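PDB 7JZK: rifin from Plasmodium falciparum, which binds the ectodomain of the receptor LAIR1, here in the form inserted into an antibody, through the V2 domain of this polymorphic family, the part described here. Local coordinates for residues B[50-53]-B[54-58]; B[22-25]-B[26-30]. All coordinates share one frame; numbering follows the deposited sequence.

Contact 1: B[50-53]-B[54-58]; sequences KSFF and NSTSY. With NAG (2-acetamido-2-deoxy-beta-D-glucopyranose), chain E.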
loop_
_atom_site.group_PDB
_atom_site.type_symbol
_atom_site.label_atom_id
_atom_site.label_comp_id
_atom_site.label_asym_id
_atom_site.label_seq_id
_atom_site.Cartn_x
_atom_site.Cartn_y
_atom_site.Cartn_z
ATOM N N LYS B 50 12.923 9.599 -14.426
ATOM C CA LYS B 50 13.260 10.261 -15.691
ATOM C C LYS B 50 12.965 9.343 -16.865
ATOM O O LYS B 50 12.393 9.768 -17.865
ATOM C CB LYS B 50 14.739 10.688 -15.736
ATOM C CG LYS B 50 15.219 11.256 -17.082
ATOM C CD LYS B 50 16.739 11.622 -17.055
ATOM C CE LYS B 50 17.165 12.658 -18.150
ATOM N NZ LYS B 50 16.432 13.984 -18.010
ATOM N N SER B 51 13.320 8.065 -16.742
ATOM C CA SER B 51 12.997 7.085 -17.776
ATOM C C SER B 51 11.495 6.865 -17.874
ATOM O O SER B 51 10.957 6.649 -18.962
ATOM C CB SER B 51 13.698 5.759 -17.463
ATOM O OG SER B 51 13.163 4.646 -18.176
ATOM N N PHE B 52 10.800 6.947 -16.740
ATOM C CA PHE B 52 9.354 6.756 -16.714
ATOM C C PHE B 52 8.652 7.838 -17.517
ATOM O O PHE B 52 7.652 7.571 -18.182
ATOM C CB PHE B 52 8.843 6.752 -15.272
ATOM C CG PHE B 52 7.338 6.698 -15.155
ATOM C CD1 PHE B 52 6.593 7.860 -15.169
ATOM C CD2 PHE B 52 6.673 5.491 -15.005
ATOM C CE1 PHE B 52 5.216 7.823 -15.060
ATOM C CE2 PHE B 52 5.273 5.455 -14.891
ATOM C CZ PHE B 52 4.553 6.624 -14.915
ATOM N N PHE B 53 9.142 9.070 -17.443
ATOM C CA PHE B 53 8.545 10.208 -18.149
ATOM C C PHE B 53 9.040 10.429 -19.577
ATOM O O PHE B 53 8.730 11.472 -20.165
ATOM C CB PHE B 53 8.669 11.478 -17.316
ATOM C CG PHE B 53 7.655 11.538 -16.231
ATOM C CD1 PHE B 53 6.333 11.745 -16.562
ATOM C CD2 PHE B 53 7.989 11.371 -14.892
ATOM C CE1 PHE B 53 5.361 11.788 -15.595
ATOM C CE2 PHE B 53 7.000 11.414 -13.912
ATOM C CZ PHE B 53 5.690 11.626 -14.270
ATOM N N ASN B 54 9.834 9.512 -20.126
ATOM C CA ASN B 54 10.096 9.571 -21.559
ATOM C C ASN B 54 8.898 9.046 -22.360
ATOM O O ASN B 54 8.605 9.575 -23.438
ATOM C CB ASN B 54 11.408 8.832 -21.867
ATOM C CG ASN B 54 11.855 8.963 -23.314
ATOM O OD1 ASN B 54 11.198 9.606 -24.130
ATOM N ND2 ASN B 54 13.010 8.370 -23.630
ATOM N N SER B 55 8.155 8.067 -21.818
ATOM C CA SER B 55 7.041 7.421 -22.514
ATOM C C SER B 55 5.664 7.992 -22.192
ATOM O O SER B 55 4.752 7.876 -23.019
ATOM C CB SER B 55 7.012 5.924 -22.199
ATOM O OG SER B 55 5.735 5.377 -22.505
ATOM N N THR B 56 5.461 8.540 -21.000
ATOM C CA THR B 56 4.163 9.053 -20.592
ATOM C C THR B 56 4.209 10.544 -20.304
ATOM O O THR B 56 5.231 11.086 -19.873
ATOM C CB THR B 56 3.633 8.322 -19.363
ATOM O OG1 THR B 56 2.874 9.238 -18.564
ATOM C CG2 THR B 56 4.750 7.788 -18.562
ATOM N N SER B 57 3.067 11.187 -20.522
ATOM C CA SER B 57 2.986 12.637 -20.440
ATOM C C SER B 57 3.257 13.118 -19.026
ATOM O O SER B 57 2.998 12.420 -18.042
ATOM C CB SER B 57 1.613 13.130 -20.877
ATOM O OG SER B 57 1.356 14.402 -20.301
ATOM N N TYR B 58 3.765 14.341 -18.935
ATOM C CA TYR B 58 4.135 14.943 -17.667
ATOM C C TYR B 58 2.929 15.397 -16.843
ATOM O O TYR B 58 3.071 15.644 -15.640
ATOM C CB TYR B 58 5.100 16.102 -17.959
ATOM C CG TYR B 58 4.970 17.304 -17.058
ATOM C CD1 TYR B 58 4.115 18.359 -17.368
ATOM C CD2 TYR B 58 5.708 17.390 -15.902
ATOM C CE1 TYR B 58 4.001 19.465 -16.523
ATOM C CE2 TYR B 58 5.586 18.477 -15.052
ATOM C CZ TYR B 58 4.753 19.516 -15.363
ATOM O OH TYR B 58 4.678 20.588 -14.492
HETATM C C1 NAG E . 5.218 0.103 -17.135
HETATM C C2 NAG E . 5.561 0.870 -18.362
HETATM C C3 NAG E . 4.918 0.214 -19.551
HETATM C C4 NAG E . 5.277 -1.262 -19.641
HETATM C C5 NAG E . 5.226 -1.997 -18.296
HETATM C C6 NAG E . 6.013 -3.288 -18.334
HETATM C C7 NAG E . 6.026 3.252 -18.170
HETATM C C8 NAG E . 5.450 4.625 -18.112
HETATM N N2 NAG E . 5.153 2.253 -18.281
HETATM O O3 NAG E . 5.357 0.927 -20.704
HETATM O O4 NAG E . 4.246 -1.855 -20.416
HETATM O O5 NAG E . 5.773 -1.209 -17.220
HETATM O O6 NAG E . 5.862 -3.990 -17.109
HETATM O O7 NAG E . 7.221 3.044 -18.074
#
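T56 lays its CG2 methyl over one face of the F52 ring, one turn back along the chain. The methyl lies 3.9 Å from the centroid of that ring, with the line between them 25° off the ring normal, which identifies a CH-pi contact displaced toward the rim. The acetyl methyl of the N-acetylglucosamine shares this face, its C8 being 3.3 Å from F52 CE2, so protein and sugar methyls jointly cover it. F52 reaches them with its CG anti to the backbone N (chi1 174°). Its CD1 in turn stands over the centre of the F53 ring, while the edge of F53 meets a backbone oxygen, CE1 to S57 O being 3.5 Å. Beyond the segments, F52 touches A67 and F53 touches I31 and I32, so both buried rings pack against other helices.

The outer side is looser. K50 is exposed, S51 OG bonds T47 OG1, and the exposed N54 contributes mainly backbone: its N donates to S51 O over 3.3 Å. This three-residue step lies in the short helix 49-55, which packs against helices 13-39 and 61-75 beside a protein-attached glycan that also neighbours N45.

Contact 2: B[22-25]-B[26-30]; sequences AGEA and AGRNA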
loop_
_atom_site.group_PDB
_atom_site.type_symbol
_atom_site.label_atom_id
_atom_site.label_comp_id
_atom_site.label_asym_id
_atom_site.label_seq_id
_atom_site.Cartn_x
_atom_site.Cartn_y
_atom_site.Cartn_z
ATOM N N ALA B 22 14.617 22.451 -23.559
ATOM C CA ALA B 22 14.829 23.029 -22.231
ATOM C C ALA B 22 13.511 23.185 -21.474
ATOM O O ALA B 22 13.445 22.910 -20.267
ATOM C CB ALA B 22 15.520 24.388 -22.344
ATOM N N GLY B 23 12.436 23.562 -22.174
ATOM C CA GLY B 23 11.142 23.669 -21.516
ATOM C C GLY B 23 10.575 22.318 -21.118
ATOM O O GLY B 23 10.057 22.152 -20.008
ATOM N N GLU B 24 10.726 21.318 -21.986
ATOM C CA GLU B 24 10.253 19.990 -21.626
ATOM C C GLU B 24 11.037 19.426 -20.445
ATOM O O GLU B 24 10.450 18.824 -19.535
ATOM C CB GLU B 24 10.317 19.061 -22.843
ATOM C CG GLU B 24 9.723 17.671 -22.600
ATOM C CD GLU B 24 8.188 17.645 -22.513
ATOM O OE1 GLU B 24 7.621 18.197 -21.539
ATOM O OE2 GLU B 24 7.544 17.066 -23.416
ATOM N N ALA B 25 12.353 19.663 -20.413
ATOM C CA ALA B 25 13.159 19.224 -19.282
ATOM C C ALA B 25 12.713 19.899 -17.996
ATOM O O ALA B 25 12.584 19.232 -16.966
ATOM C CB ALA B 25 14.648 19.495 -19.529
ATOM N N ALA B 26 12.412 21.208 -18.041
ATOM C CA ALA B 26 11.998 21.854 -16.800
ATOM C C ALA B 26 10.630 21.338 -16.333
ATOM O O ALA B 26 10.408 21.193 -15.119
ATOM C CB ALA B 26 11.980 23.377 -16.973
ATOM N N GLY B 27 9.744 20.963 -17.255
ATOM C CA GLY B 27 8.477 20.390 -16.825
ATOM C C GLY B 27 8.648 19.013 -16.209
ATOM O O GLY B 27 8.207 18.763 -15.079
ATOM N N ARG B 28 9.365 18.128 -16.906
ATOM C CA ARG B 28 9.621 16.806 -16.348
ATOM C C ARG B 28 10.309 16.931 -14.999
ATOM O O ARG B 28 9.947 16.236 -14.045
ATOM C CB ARG B 28 10.486 15.986 -17.308
ATOM C CG ARG B 28 9.825 15.693 -18.636
ATOM C CD ARG B 28 10.827 15.253 -19.726
ATOM N NE ARG B 28 11.562 13.998 -19.530
ATOM C CZ ARG B 28 11.627 13.039 -20.456
ATOM N NH1 ARG B 28 10.993 13.212 -21.611
ATOM N NH2 ARG B 28 12.336 11.928 -20.254
ATOM N N ASN B 29 11.274 17.845 -14.885
ATOM C CA ASN B 29 11.963 18.017 -13.616
ATOM C C ASN B 29 11.009 18.459 -12.520
ATOM O O ASN B 29 11.135 18.014 -11.376
ATOM C CB ASN B 29 13.102 19.021 -13.763
ATOM C CG ASN B 29 14.228 18.487 -14.599
ATOM O OD1 ASN B 29 14.120 17.404 -15.171
ATOM N ND2 ASN B 29 15.316 19.243 -14.693
ATOM N N ALA B 30 10.034 19.312 -12.849
ATOM C CA ALA B 30 9.091 19.763 -11.831
ATOM C C ALA B 30 8.223 18.615 -11.325
ATOM O O ALA B 30 8.037 18.449 -10.108
ATOM C CB ALA B 30 8.222 20.895 -12.383
#
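E24 and R28 lie one turn apart on the alpha-helix 13-39 and touch through the aliphatic parts of their side chains, E24 CG being 3.9 Å from R28 CD. Their charged ends stay apart: E24 OE2 is 5.5 Å from R28 NH1, so opposite charges are near each other without being in contact, and the carboxylate and guanidinium planes are tilted by 57° against each other. The bend of E24 at chi2 (73°) and that of R28 at chi3 are consistent with this separation. The guanidinium is instead directed to the neighbouring helix 49-55, where NH2 makes a weak hydrogen bond to K50 O.

Beneath the side chains runs the regular four-residue ladder, with A26, G27, R28 and N29 donating to A22, G23, E24 and A25. Its straightest rung is R28 N to E24 O, 2.9 Å long with an N-H...O angle of 179°. N29 folds its side chain back over the preceding turn, where CB lies 3.3 Å from A25 O. The arginine chain leans on its own rung in a similar way, for beside the bonded amide the methylene carbon R28 CG packs 3.3 Å from E24 O.

In the fold
Contact 2 comes first along the chain, on helix 13-39, and contact 1 follows on the short helix 49-55, after the small antiparallel hairpin of strands 43-44 and 47-48. Their centres are 11 Å apart, on the same side of the chain's centre, and both belong to the V2 domain. They meet directly: R28 of contact 2 reaches backbone carbonyls of helix 49-55, its NH1 lying 3.2 Å from F53 O as close packing. The chain thus folds back so that the short helix packs against the long one. Through R28 the surface stretch of contact 2 and the partly buried contact 1 join two helices into one unit of the domain.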